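Local atomic coordinates of inorganic pyrophosphatase (Coxiella burnetii, PDB entry 3TR4), a protein that probably hydrolyses inorganic pyrophosphate to two phosphate ions with the help of divalent metal ions, working as a homohexamer. Residues Pro80-Pro83 with Gly84-Met87; Met97-Ala101 with Gly102-Lys106; Ile136-Phe139 with Phe140-Lys144; Asp159-Ala162 with Ala163-Glu166. All coordinates share one frame; numbering follows the deposited sequence.

Each of the four contacts is local, and they follow one another along the chain without nesting or crossing. Contact 1 closes the turn that leads into strand 86-99. The far end of the same strand turns back in contact 2, where a loop carrying a manganese ligand joins it to strand 106-111; the centres of these two contacts lie about 24 Å apart. Contact 3 covers the end of helix 130-142 and touches contact 2: Glu100 pairs with Lys144, and Phe140 packs on Met97 and Lys106. Contact 4 starts helix 160-175 directly after strand 152-159, its nearest atoms about 5 Å from those of contact 2.

Contact 1: Pro80-Pro83 with Gly84-Met87; sequences PVQP and GVLM
A type II beta turn from Gln82 to Val85 delivers the chain into strand 86-99, and Val81 and Val85 face each other across its base. The turn is closed by Val85 N, which donates to Gln82 O at 3.3 Å with an N-H...O angle of 143°. Proline and glycine fill the two middle positions in the classic order. The ring of Pro83 fixes its phi at a value the second position of the turn accepts, while Gly84 takes a positive phi of 99°, where a side chain would collide with the carbonyl oxygen of Pro83. Val85 CG2 also lies against Gln82 O, at 3.2 Å.

Below the turn the contact is apolar. The side chains of Val81 and Val85 meet nearly at right angles, Val81 CG1 lying 3.9 Å from Val85 CB. The second branch of Val81 serves a different neighbour: CG2 reaches the selenium of Met87, a selenomethionine, with Val81 CG2 and Met87 SE 4.0 Å apart. A chi1 of 61° followed by an extended chi2 carries SE to that methyl. Ile21 of strand 16-23 packs on both Val81 and Met87, and a neighbouring subunit adds its Phe46 to Val81 and its Leu41 to Val85. Branched valines suit this place because each offers two methyls to different partners. The chemistry implies a division of labour: one backbone bond and the Pro-Gly pair set the turn, while buried valine methyls and the Met87 side chain pack between its arms, against a neighbouring subunit.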
ATOM      1  N   PRO B  80     -10.974   5.796  -1.434  1.00 21.63           N
ATOM      2  CA  PRO B  80     -10.595   6.798  -0.428  1.00 20.97           C
ATOM      3  C   PRO B  80     -10.123   8.113  -1.057  1.00 24.05           C
ATOM      4  O   PRO B  80      -9.524   8.115  -2.132  1.00 21.18           O
ATOM      5  CB  PRO B  80      -9.440   6.125   0.325  1.00 21.38           C
ATOM      6  CG  PRO B  80      -9.615   4.656   0.076  1.00 25.08           C
ATOM      7  CD  PRO B  80     -10.189   4.554  -1.308  1.00 22.05           C
ATOM      8  N   VAL B  81     -10.408   9.222  -0.382  1.00 23.70           N
ATOM      9  CA  VAL B  81      -9.959  10.541  -0.820  1.00 25.91           C
ATOM     10  C   VAL B  81      -8.815  11.021   0.079  1.00 25.50           C
ATOM     11  O   VAL B  81      -8.849  10.819   1.294  1.00 27.61           O
ATOM     12  CB  VAL B  81     -11.113  11.568  -0.765  1.00 24.70           C
ATOM     13  CG1 VAL B  81     -10.603  12.970  -1.062  1.00 21.51           C
ATOM     14  CG2 VAL B  81     -12.229  11.179  -1.735  1.00 24.46           C
ATOM     15  N   GLN B  82      -7.805  11.652  -0.515  1.00 24.33           N
ATOM     16  CA  GLN B  82      -6.637  12.123   0.236  1.00 25.12           C
ATOM     17  C   GLN B  82      -6.985  13.234   1.231  1.00 16.19           C
ATOM     18  O   GLN B  82      -7.687  14.182   0.887  1.00 24.54           O
ATOM     19  CB  GLN B  82      -5.547  12.610  -0.730  1.00 30.99           C
ATOM     20  CG  GLN B  82      -4.367  13.326  -0.065  1.00 35.98           C
ATOM     21  CD  GLN B  82      -3.281  13.710  -1.058  1.00 34.45           C
ATOM     22  OE1 GLN B  82      -2.618  12.847  -1.630  1.00 41.79           O
ATOM     23  NE2 GLN B  82      -3.098  15.009  -1.268  1.00 32.82           N
ATOM     24  N   PRO B  83      -6.477  13.127   2.470  1.00 19.60           N
ATOM     25  CA  PRO B  83      -6.712  14.173   3.473  1.00 20.38           C
ATOM     26  C   PRO B  83      -6.256  15.531   2.960  1.00 25.03           C
ATOM     27  O   PRO B  83      -5.208  15.615   2.318  1.00 26.10           O
ATOM     28  CB  PRO B  83      -5.814  13.747   4.639  1.00 22.21           C
ATOM     29  CG  PRO B  83      -5.627  12.290   4.469  1.00 27.95           C
ATOM     30  CD  PRO B  83      -5.617  12.048   2.987  1.00 23.96           C
ATOM     31  N   GLY B  84      -7.032  16.574   3.239  1.00 22.42           N
ATOM     32  CA  GLY B  84      -6.663  17.921   2.846  1.00 25.34           C
ATOM     33  C   GLY B  84      -7.362  18.365   1.577  1.00 26.87           C
ATOM     34  O   GLY B  84      -7.279  19.528   1.183  1.00 30.63           O
ATOM     35  N   VAL B  85      -8.058  17.431   0.942  1.00 25.96           N
ATOM     36  CA  VAL B  85      -8.744  17.697  -0.314  1.00 26.56           C
ATOM     37  C   VAL B  85     -10.172  18.182  -0.072  1.00 22.42           C
ATOM     38  O   VAL B  85     -10.844  17.718   0.844  1.00 26.08           O
ATOM     39  CB  VAL B  85      -8.758  16.435  -1.201  1.00 32.13           C
ATOM     40  CG1 VAL B  85      -9.669  16.625  -2.403  1.00 32.83           C
ATOM     41  CG2 VAL B  85      -7.342  16.095  -1.644  1.00 31.27           C
ATOM     42  N   LEU B  86     -10.621  19.127  -0.889  1.00 19.63           N
ATOM     43  CA  LEU B  86     -11.990  19.628  -0.799  1.00 22.78           C
ATOM     44  C   LEU B  86     -12.853  18.940  -1.851  1.00 28.24           C
ATOM     45  O   LEU B  86     -12.395  18.678  -2.959  1.00 33.53           O
ATOM     46  CB  LEU B  86     -12.014  21.145  -0.998  1.00 25.08           C
ATOM     47  CG  LEU B  86     -13.325  21.877  -0.699  1.00 37.83           C
ATOM     48  CD1 LEU B  86     -13.065  23.345  -0.404  1.00 39.87           C
ATOM     49  CD2 LEU B  86     -14.321  21.723  -1.841  1.00 42.65           C
HETATM   50  N   MSE B  87     -14.096  18.634  -1.498  1.00 23.82           N
HETATM   51  CA  MSE B  87     -15.012  18.009  -2.443  1.00 26.69           C
HETATM   52  C   MSE B  87     -16.443  18.490  -2.244  1.00 27.74           C
HETATM   53  O   MSE B  87     -16.820  18.929  -1.156  1.00 25.32           O
HETATM   54  CB  MSE B  87     -14.932  16.482  -2.352  1.00 24.64           C
HETATM   55  CG  MSE B  87     -15.300  15.904  -0.999  1.00 26.44           C
HETATM   56 SE   MSE B  87     -14.976  13.971  -0.933  1.00 32.84          SE
HETATM   57  CE  MSE B  87     -16.116  13.428  -2.425  1.00 16.93           C
TER

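Contact 2: Met97-Ala101 with Gly102-Lys106; sequences MEDEA and GEDSK. With MN (manganese (II) ion), chain I.
Asp99 OD1 is gripped by two backbone N-H groups, those of Gly102 and Ala101. Gly102 N, 2.9 Å from Asp99 OD1, approaches nearly along the C-O axis, whereas Ala101 N comes from above the carboxylate plane and makes an Asx turn. A water 2.6 Å from Asp99 OD1 donates to it and also to Glu103 O. Aspartate suits the place because its short side chain, with CG between the backbone N and the carbonyl carbon (chi1 56°), curls back over the turn. Asp99 N in its turn donates to Gly102 O at 2.8 Å. Gly102 has a phi of 151°, which glycine tolerates readily.

This is the connection between the antiparallel strands 86-99 and 106-111, and it carries a metal ligand. Asp104 N bonds to Met97 O, while Asp104 OD1 binds manganese at 2.5 Å; Asp72 shares the ion, and Asp67 belongs to the same site. Lys106 forms a salt bridge from NZ to Asp104 OD2, 2.8 Å away and met 78° out of the carboxylate plane. The same NZ donates to Asp104 O, and its long chain bends at chi4. Met97, a selenomethionine, lays its SE 3.9 Å from Lys106 NZ.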
HETATM    1  N   MSE B  97     -25.502  11.334  17.491  1.00 28.07           N
HETATM    2  CA  MSE B  97     -24.627  10.752  18.499  1.00 33.77           C
HETATM    3  C   MSE B  97     -24.189  11.794  19.514  1.00 31.62           C
HETATM    4  O   MSE B  97     -24.239  12.994  19.249  1.00 32.89           O
HETATM    5  CB  MSE B  97     -23.406  10.084  17.845  1.00 35.36           C
HETATM    6  CG  MSE B  97     -22.105  10.880  17.921  1.00 47.77           C
HETATM    7 SE   MSE B  97     -20.538   9.910  17.218  1.00 54.02          SE
HETATM    8  CE  MSE B  97     -20.536   8.379  18.420  1.00 37.56           C
ATOM      9  N   GLU B  98     -23.775  11.328  20.685  1.00 31.99           N
ATOM     10  CA  GLU B  98     -23.197  12.221  21.678  1.00 33.08           C
ATOM     11  C   GLU B  98     -21.874  11.657  22.165  1.00 34.82           C
ATOM     12  O   GLU B  98     -21.671  10.440  22.180  1.00 35.61           O
ATOM     13  CB  GLU B  98     -24.157  12.454  22.847  1.00 46.49           C
ATOM     14  CG  GLU B  98     -24.357  11.262  23.765  1.00 50.27           C
ATOM     15  CD  GLU B  98     -25.153  11.621  25.009  1.00 54.41           C
ATOM     16  OE1 GLU B  98     -24.742  12.550  25.739  1.00 61.15           O
ATOM     17  OE2 GLU B  98     -26.196  10.980  25.255  1.00 48.98           O
ATOM     18  N   ASP B  99     -20.962  12.546  22.538  1.00 35.77           N
ATOM     19  CA  ASP B  99     -19.699  12.118  23.110  1.00 40.95           C
ATOM     20  C   ASP B  99     -19.634  12.563  24.564  1.00 39.82           C
ATOM     21  O   ASP B  99     -20.654  12.936  25.143  1.00 39.47           O
ATOM     22  CB  ASP B  99     -18.509  12.646  22.298  1.00 46.61           C
ATOM     23  CG  ASP B  99     -18.515  14.159  22.157  1.00 53.78           C
ATOM     24  OD1 ASP B  99     -19.092  14.846  23.030  1.00 49.99           O
ATOM     25  OD2 ASP B  99     -17.929  14.659  21.171  1.00 54.26           O
ATOM     26  N   GLU B 100     -18.443  12.525  25.150  1.00 42.10           N
ATOM     27  CA  GLU B 100     -18.286  12.861  26.562  1.00 44.43           C
ATOM     28  C   GLU B 100     -18.747  14.287  26.875  1.00 45.02           C
ATOM     29  O   GLU B 100     -19.226  14.561  27.976  1.00 45.00           O
ATOM     30  CB  GLU B 100     -16.835  12.651  27.017  1.00 47.28           C
ATOM     31  CG  GLU B 100     -15.815  13.555  26.340  1.00 49.57           C
ATOM     32  CD  GLU B 100     -15.526  13.159  24.901  1.00 55.23           C
ATOM     33  OE1 GLU B 100     -15.845  12.013  24.515  1.00 50.30           O
ATOM     34  OE2 GLU B 100     -14.976  13.995  24.154  1.00 61.20           O
ATOM     35  N   ALA B 101     -18.615  15.185  25.902  1.00 42.39           N
ATOM     36  CA  ALA B 101     -18.912  16.600  26.119  1.00 43.95           C
ATOM     37  C   ALA B 101     -20.342  16.993  25.744  1.00 46.20           C
ATOM     38  O   ALA B 101     -20.884  17.958  26.282  1.00 53.11           O
ATOM     39  CB  ALA B 101     -17.903  17.472  25.376  1.00 44.86           C
ATOM     40  N   GLY B 102     -20.949  16.249  24.825  1.00 38.10           N
ATOM     41  CA  GLY B 102     -22.308  16.535  24.400  1.00 36.27           C
ATOM     42  C   GLY B 102     -22.579  16.116  22.966  1.00 34.25           C
ATOM     43  O   GLY B 102     -22.044  15.115  22.493  1.00 34.14           O
ATOM     44  N   GLU B 103     -23.415  16.888  22.277  1.00 34.57           N
ATOM     45  CA  GLU B 103     -23.799  16.596  20.896  1.00 41.00           C
ATOM     46  C   GLU B 103     -22.600  16.562  19.955  1.00 41.78           C
ATOM     47  O   GLU B 103     -21.701  17.397  20.045  1.00 45.96           O
ATOM     48  CB  GLU B 103     -24.810  17.637  20.407  1.00 56.92           C
ATOM     49  CG  GLU B 103     -25.184  17.520  18.937  1.00 69.95           C
ATOM     50  CD  GLU B 103     -26.173  16.404  18.669  1.00 83.16           C
ATOM     51  OE1 GLU B 103     -26.395  15.571  19.573  1.00 90.97           O
ATOM     52  OE2 GLU B 103     -26.735  16.364  17.554  1.00 85.09           O
ATOM     53  N   ASP B 104     -22.589  15.589  19.049  1.00 32.88           N
ATOM     54  CA  ASP B 104     -21.539  15.494  18.043  1.00 34.03           C
ATOM     55  C   ASP B 104     -22.017  14.659  16.858  1.00 36.00           C
ATOM     56  O   ASP B 104     -21.314  13.761  16.387  1.00 33.16           O
ATOM     57  CB  ASP B 104     -20.262  14.896  18.638  1.00 39.92           C
ATOM     58  CG  ASP B 104     -19.040  15.145  17.771  1.00 45.60           C
ATOM     59  OD1 ASP B 104     -18.961  16.227  17.147  1.00 41.48           O
ATOM     60  OD2 ASP B 104     -18.159  14.259  17.719  1.00 49.22           O
ATOM     61  N   SER B 105     -23.221  14.965  16.388  1.00 32.75           N
ATOM     62  CA  SER B 105     -23.800  14.269  15.245  1.00 38.70           C
ATOM     63  C   SER B 105     -22.975  14.486  13.985  1.00 37.69           C
ATOM     64  O   SER B 105     -22.137  15.387  13.919  1.00 36.10           O
ATOM     65  CB  SER B 105     -25.240  14.719  15.014  1.00 38.52           C
ATOM     66  OG  SER B 105     -26.084  14.231  16.041  1.00 49.69           O
ATOM     67  N   LYS B 106     -23.217  13.652  12.982  1.00 32.66           N
ATOM     68  CA  LYS B 106     -22.443  13.707  11.757  1.00 23.64           C
ATOM     69  C   LYS B 106     -23.330  13.481  10.536  1.00 27.39           C
ATOM     70  O   LYS B 106     -24.062  12.493  10.455  1.00 25.04           O
ATOM     71  CB  LYS B 106     -21.315  12.678  11.813  1.00 28.84           C
ATOM     72  CG  LYS B 106     -20.306  12.956  12.930  1.00 36.18           C
ATOM     73  CD  LYS B 106     -19.504  11.724  13.297  1.00 34.65           C
ATOM     74  CE  LYS B 106     -18.411  12.064  14.302  1.00 37.64           C
ATOM     75  NZ  LYS B 106     -18.900  12.921  15.415  1.00 36.75           N
TER
HETATM   76 MN    MN I 176     -16.888  17.000  15.924  0.93 55.37          MN
HETATM   77  O   HOH W   1     -19.571  17.156  22.059  0.56 21.24           O
HETATM   78  O   HOH W   2     -17.848  18.689  15.495  1.00 45.08           O
HETATM   79  O   HOH W   3     -14.768  17.996  15.076  0.90 37.25           O

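Contact 3: Ile136-Phe139 with Phe140-Lys144; sequences ISHF and FERYK
With CG anti to the backbone N (chi1 175°), the ring of Phe139 swings out beside its own carbonyl, where Phe140 and Tyr143 both meet it. Phe140 sends CG the other way, anti to the carbonyl carbon (chi1 -76°), and thereby offers its face to its neighbour. The two rings form a T-shaped pair: the edge of Phe139 points into the face of Phe140, with the planes at 89° and Phe139 CD1 over the centre of the ring. On Phe139 itself, Tyr143 CB sits over one face, a CH-pi contact 3.9 Å from the ring centroid. The tyrosine ring lies obliquely beyond it, Tyr143 CD1 being 3.7 Å from Phe139 CE1.

One turn earlier, Ile136 runs alongside Phe140 and brings CG2 to the edge of that ring, 4.0 Å from Phe140 CD2. On another side of the helix, Arg142 CG rests over the face of the His138 ring, 3.8 Å from His138 NE2, the arginine chain folding at chi2 and chi3. His138 NE2 is hydrogen-bonded to Asp145 of a neighbouring subunit.

The backbone keeps a helical bond from Phe140 N to Ile136 O, 3.2 Å, but near the end it shifts: Arg142 N bonds to Phe139 O, three residues back and from above the carbonyl plane, and only weakly to His138 O. Flat aromatic residues suit this end: Phe140 packs on Met95, Met97 and Leu74 of the sheet, and Phe139 on Tyr53, Met51 and Pro54 of a loop. Together with Tyr143 they form an aromatic cluster at the C-terminal end of helix 130-142, next to the active site, where Tyr143 probably binds substrate.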
ATOM      1  N   ILE B 136     -20.895   1.490  10.267  1.00 26.41           N
ATOM      2  CA  ILE B 136     -20.545   2.871  10.574  1.00 26.24           C
ATOM      3  C   ILE B 136     -20.923   3.234  12.006  1.00 27.62           C
ATOM      4  O   ILE B 136     -20.115   3.807  12.736  1.00 26.58           O
ATOM      5  CB  ILE B 136     -21.201   3.858   9.595  1.00 23.35           C
ATOM      6  CG1 ILE B 136     -20.623   3.665   8.190  1.00 25.03           C
ATOM      7  CG2 ILE B 136     -20.994   5.297  10.069  1.00 23.13           C
ATOM      8  CD1 ILE B 136     -21.330   4.462   7.121  1.00 30.23           C
ATOM      9  N   SER B 137     -22.149   2.897  12.401  1.00 26.50           N
ATOM     10  CA  SER B 137     -22.618   3.164  13.760  1.00 31.27           C
ATOM     11  C   SER B 137     -21.763   2.435  14.785  1.00 30.09           C
ATOM     12  O   SER B 137     -21.377   3.003  15.804  1.00 31.35           O
ATOM     13  CB  SER B 137     -24.077   2.741  13.917  1.00 35.15           C
ATOM     14  OG  SER B 137     -24.885   3.351  12.927  1.00 44.62           O
ATOM     15  N   HIS B 138     -21.472   1.170  14.506  1.00 30.59           N
ATOM     16  CA  HIS B 138     -20.630   0.370  15.384  1.00 31.70           C
ATOM     17  C   HIS B 138     -19.272   1.034  15.585  1.00 31.99           C
ATOM     18  O   HIS B 138     -18.791   1.149  16.713  1.00 29.82           O
ATOM     19  CB  HIS B 138     -20.446  -1.035  14.811  1.00 30.48           C
ATOM     20  CG  HIS B 138     -19.558  -1.910  15.635  1.00 32.19           C
ATOM     21  ND1 HIS B 138     -18.277  -2.243  15.249  1.00 36.68           N
ATOM     22  CD2 HIS B 138     -19.762  -2.517  16.828  1.00 30.78           C
ATOM     23  CE1 HIS B 138     -17.732  -3.023  16.165  1.00 34.45           C
ATOM     24  NE2 HIS B 138     -18.611  -3.203  17.135  1.00 33.10           N
ATOM     25  N   PHE B 139     -18.659   1.476  14.489  1.00 26.26           N
ATOM     26  CA  PHE B 139     -17.371   2.157  14.573  1.00 27.10           C
ATOM     27  C   PHE B 139     -17.401   3.357  15.519  1.00 24.08           C
ATOM     28  O   PHE B 139     -16.536   3.498  16.378  1.00 24.82           O
ATOM     29  CB  PHE B 139     -16.881   2.608  13.192  1.00 27.07           C
ATOM     30  CG  PHE B 139     -15.606   3.412  13.242  1.00 27.83           C
ATOM     31  CD1 PHE B 139     -15.647   4.795  13.291  1.00 24.20           C
ATOM     32  CD2 PHE B 139     -14.370   2.782  13.260  1.00 26.99           C
ATOM     33  CE1 PHE B 139     -14.479   5.540  13.346  1.00 29.01           C
ATOM     34  CE2 PHE B 139     -13.198   3.518  13.315  1.00 29.87           C
ATOM     35  CZ  PHE B 139     -13.252   4.903  13.360  1.00 29.00           C
ATOM     36  N   PHE B 140     -18.390   4.228  15.363  1.00 26.25           N
ATOM     37  CA  PHE B 140     -18.415   5.441  16.172  1.00 30.37           C
ATOM     38  C   PHE B 140     -18.803   5.187  17.626  1.00 32.40           C
ATOM     39  O   PHE B 140     -18.505   5.992  18.506  1.00 40.68           O
ATOM     40  CB  PHE B 140     -19.262   6.530  15.516  1.00 29.20           C
ATOM     41  CG  PHE B 140     -18.571   7.189  14.362  1.00 35.07           C
ATOM     42  CD1 PHE B 140     -17.563   8.116  14.585  1.00 34.15           C
ATOM     43  CD2 PHE B 140     -18.892   6.855  13.059  1.00 30.17           C
ATOM     44  CE1 PHE B 140     -16.904   8.714  13.528  1.00 29.54           C
ATOM     45  CE2 PHE B 140     -18.235   7.452  11.993  1.00 30.07           C
ATOM     46  CZ  PHE B 140     -17.242   8.382  12.230  1.00 28.60           C
ATOM     47  N   GLU B 141     -19.437   4.051  17.875  1.00 35.65           N
ATOM     48  CA  GLU B 141     -19.743   3.649  19.237  1.00 42.84           C
ATOM     49  C   GLU B 141     -18.515   3.088  19.949  1.00 39.27           C
ATOM     50  O   GLU B 141     -18.407   3.174  21.170  1.00 38.96           O
ATOM     51  CB  GLU B 141     -20.861   2.606  19.249  1.00 50.11           C
ATOM     52  CG  GLU B 141     -22.187   3.118  18.728  1.00 60.52           C
ATOM     53  CD  GLU B 141     -23.359   2.632  19.552  1.00 68.61           C
ATOM     54  OE1 GLU B 141     -23.696   3.299  20.556  1.00 63.31           O
ATOM     55  OE2 GLU B 141     -23.939   1.584  19.198  1.00 74.64           O
ATOM     56  N   ARG B 142     -17.586   2.521  19.184  1.00 33.88           N
ATOM     57  CA  ARG B 142     -16.490   1.761  19.779  1.00 36.01           C
ATOM     58  C   ARG B 142     -15.099   2.377  19.615  1.00 40.07           C
ATOM     59  O   ARG B 142     -14.156   1.951  20.279  1.00 43.87           O
ATOM     60  CB  ARG B 142     -16.481   0.327  19.236  1.00 35.30           C
ATOM     61  CG  ARG B 142     -17.710  -0.491  19.591  1.00 42.34           C
ATOM     62  CD  ARG B 142     -17.990  -0.447  21.086  1.00 52.92           C
ATOM     63  NE  ARG B 142     -18.574  -1.695  21.572  1.00 65.02           N
ATOM     64  CZ  ARG B 142     -19.805  -2.110  21.288  1.00 70.01           C
ATOM     65  NH1 ARG B 142     -20.591  -1.382  20.507  1.00 70.21           N
ATOM     66  NH2 ARG B 142     -20.247  -3.260  21.779  1.00 70.16           N
ATOM     67  N   TYR B 143     -14.965   3.371  18.743  1.00 35.39           N
ATOM     68  CA  TYR B 143     -13.635   3.859  18.384  1.00 34.31           C
ATOM     69  C   TYR B 143     -12.903   4.634  19.489  1.00 38.04           C
ATOM     70  O   TYR B 143     -11.701   4.872  19.385  1.00 38.55           O
ATOM     71  CB  TYR B 143     -13.659   4.649  17.067  1.00 30.83           C
ATOM     72  CG  TYR B 143     -14.149   6.078  17.159  1.00 27.18           C
ATOM     73  CD1 TYR B 143     -13.479   7.097  16.493  1.00 26.42           C
ATOM     74  CD2 TYR B 143     -15.287   6.407  17.885  1.00 31.32           C
ATOM     75  CE1 TYR B 143     -13.916   8.404  16.557  1.00 33.07           C
ATOM     76  CE2 TYR B 143     -15.734   7.722  17.955  1.00 36.79           C
ATOM     77  CZ  TYR B 143     -15.043   8.713  17.287  1.00 38.85           C
ATOM     78  OH  TYR B 143     -15.470  10.021  17.345  1.00 44.28           O
ATOM     79  N   LYS B 144     -13.617   5.008  20.547  1.00 39.40           N
ATOM     80  CA  LYS B 144     -12.997   5.701  21.677  1.00 39.10           C
ATOM     81  C   LYS B 144     -12.753   4.764  22.861  1.00 39.76           C
ATOM     82  O   LYS B 144     -12.262   5.188  23.909  1.00 47.15           O
ATOM     83  CB  LYS B 144     -13.862   6.878  22.134  1.00 36.47           C
ATOM     84  CG  LYS B 144     -13.933   8.042  21.154  1.00 41.10           C
ATOM     85  CD  LYS B 144     -14.719   9.201  21.760  1.00 45.04           C
ATOM     86  CE  LYS B 144     -14.607  10.459  20.917  1.00 49.40           C
ATOM     87  NZ  LYS B 144     -15.228  11.636  21.592  1.00 50.42           N
TER

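Contact 4: Asp159-Ala162 with Ala163-Glu166; sequences DKEA and AKKE
Four successive i to i+4 backbone bonds open helix 160-175, from Ala163 N to Asp159 O at 3.0 Å through to Glu166 N, which meets Ala162 O almost straight at 175°. Asp159 is the N-cap: its OD1 takes the N-H of Ala162, with OD1 and Ala162 N 3.0 Å apart, the donor meeting the oxygen close to head-on. A chi1 of 61° tucks the carboxylate over the backbone of the first turn, within range of that N-H.

Along the outer side, Glu161 bends at chi2 and passes its carboxylate between two lysine chains. Glu161 OE2 lies 3.7 Å from Lys165 CG, and Glu161 OE1 lies 4.1 Å from Lys164 CD. The charged ends stay further apart, Glu161 OE1 and Lys164 NZ being 5.3 Å from each other. Lys160 instead reaches Asp15 in a salt bridge. Small Ala162 and Ala163 suit the inner side, where both rest against Ile94 of strand 86-99.

An aspartate at the helix start probably interacts favourably with the helix dipole, whereas Glu161 would feel its lysines through space, its carboxylate touching only their methylene groups.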
ATOM      1  N   ASP B 159     -33.188  11.455   8.853  1.00 31.09           N
ATOM      2  CA  ASP B 159     -33.309  11.629   7.407  1.00 38.45           C
ATOM      3  C   ASP B 159     -32.680  12.914   6.864  1.00 41.60           C
ATOM      4  O   ASP B 159     -32.148  13.737   7.616  1.00 33.51           O
ATOM      5  CB  ASP B 159     -34.777  11.527   6.975  1.00 43.22           C
ATOM      6  CG  ASP B 159     -35.657  12.588   7.619  1.00 52.15           C
ATOM      7  OD1 ASP B 159     -35.162  13.707   7.882  1.00 52.49           O
ATOM      8  OD2 ASP B 159     -36.849  12.304   7.858  1.00 58.64           O
ATOM      9  N   LYS B 160     -32.755  13.067   5.545  1.00 30.62           N
ATOM     10  CA  LYS B 160     -32.160  14.202   4.846  1.00 34.32           C
ATOM     11  C   LYS B 160     -32.660  15.544   5.380  1.00 34.09           C
ATOM     12  O   LYS B 160     -31.891  16.496   5.497  1.00 34.15           O
ATOM     13  CB  LYS B 160     -32.433  14.084   3.345  1.00 37.97           C
ATOM     14  CG  LYS B 160     -31.786  15.149   2.469  1.00 36.32           C
ATOM     15  CD  LYS B 160     -32.152  14.902   1.007  1.00 45.48           C
ATOM     16  CE  LYS B 160     -31.816  16.091   0.123  1.00 52.39           C
ATOM     17  NZ  LYS B 160     -30.360  16.396   0.147  1.00 59.00           N
ATOM     18  N   GLU B 161     -33.947  15.615   5.704  1.00 33.40           N
ATOM     19  CA  GLU B 161     -34.519  16.835   6.267  1.00 38.47           C
ATOM     20  C   GLU B 161     -33.862  17.196   7.598  1.00 34.73           C
ATOM     21  O   GLU B 161     -33.606  18.368   7.873  1.00 35.24           O
ATOM     22  CB  GLU B 161     -36.034  16.699   6.442  1.00 45.10           C
ATOM     23  CG  GLU B 161     -36.677  17.893   7.133  1.00 56.12           C
ATOM     24  CD  GLU B 161     -36.383  19.203   6.425  1.00 65.82           C
ATOM     25  OE1 GLU B 161     -36.365  19.216   5.175  1.00 66.92           O
ATOM     26  OE2 GLU B 161     -36.162  20.219   7.121  1.00 70.10           O
ATOM     27  N   ALA B 162     -33.592  16.187   8.421  1.00 34.05           N
ATOM     28  CA  ALA B 162     -32.886  16.411   9.679  1.00 43.84           C
ATOM     29  C   ALA B 162     -31.472  16.915   9.413  1.00 44.36           C
ATOM     30  O   ALA B 162     -30.983  17.807  10.107  1.00 32.57           O
ATOM     31  CB  ALA B 162     -32.850  15.142  10.513  1.00 37.92           C
ATOM     32  N   ALA B 163     -30.817  16.349   8.403  1.00 30.80           N
ATOM     33  CA  ALA B 163     -29.458  16.762   8.068  1.00 31.51           C
ATOM     34  C   ALA B 163     -29.451  18.226   7.647  1.00 30.46           C
ATOM     35  O   ALA B 163     -28.564  18.995   8.030  1.00 29.79           O
ATOM     36  CB  ALA B 163     -28.884  15.879   6.963  1.00 27.95           C
ATOM     37  N   LYS B 164     -30.454  18.602   6.862  1.00 31.17           N
ATOM     38  CA  LYS B 164     -30.608  19.971   6.389  1.00 36.14           C
ATOM     39  C   LYS B 164     -30.753  20.953   7.549  1.00 38.17           C
ATOM     40  O   LYS B 164     -30.083  21.986   7.585  1.00 38.96           O
ATOM     41  CB  LYS B 164     -31.820  20.068   5.462  1.00 34.87           C
ATOM     42  CG  LYS B 164     -32.051  21.440   4.854  1.00 37.04           C
ATOM     43  CD  LYS B 164     -33.106  21.358   3.764  1.00 45.98           C
ATOM     44  CE  LYS B 164     -33.259  22.678   3.035  1.00 55.30           C
ATOM     45  NZ  LYS B 164     -34.050  22.520   1.786  1.00 59.33           N
ATOM     46  N   LYS B 165     -31.632  20.626   8.492  1.00 38.62           N
ATOM     47  CA  LYS B 165     -31.837  21.462   9.669  1.00 46.17           C
ATOM     48  C   LYS B 165     -30.519  21.746  10.376  1.00 43.03           C
ATOM     49  O   LYS B 165     -30.168  22.902  10.607  1.00 39.23           O
ATOM     50  CB  LYS B 165     -32.811  20.799  10.642  1.00 57.46           C
ATOM     51  CG  LYS B 165     -34.260  20.833  10.195  1.00 75.08           C
ATOM     52  CD  LYS B 165     -35.161  20.203  11.244  1.00 87.55           C
ATOM     53  CE  LYS B 165     -34.955  20.852  12.603  1.00 95.87           C
ATOM     54  NZ  LYS B 165     -35.798  20.220  13.656  1.00101.50           N
ATOM     55  N   GLU B 166     -29.793  20.683  10.713  1.00 38.88           N
ATOM     56  CA  GLU B 166     -28.526  20.804  11.418  1.00 36.84           C
ATOM     57  C   GLU B 166     -27.514  21.596  10.599  1.00 33.60           C
ATOM     58  O   GLU B 166     -26.767  22.415  11.139  1.00 34.72           O
ATOM     59  CB  GLU B 166     -27.968  19.419  11.750  1.00 37.50           C
ATOM     60  CG  GLU B 166     -26.644  19.451  12.495  1.00 45.25           C
ATOM     61  CD  GLU B 166     -26.777  20.028  13.893  1.00 57.35           C
ATOM     62  OE1 GLU B 166     -27.868  19.890  14.489  1.00 61.34           O
ATOM     63  OE2 GLU B 166     -25.796  20.623  14.391  1.00 56.39           O
TER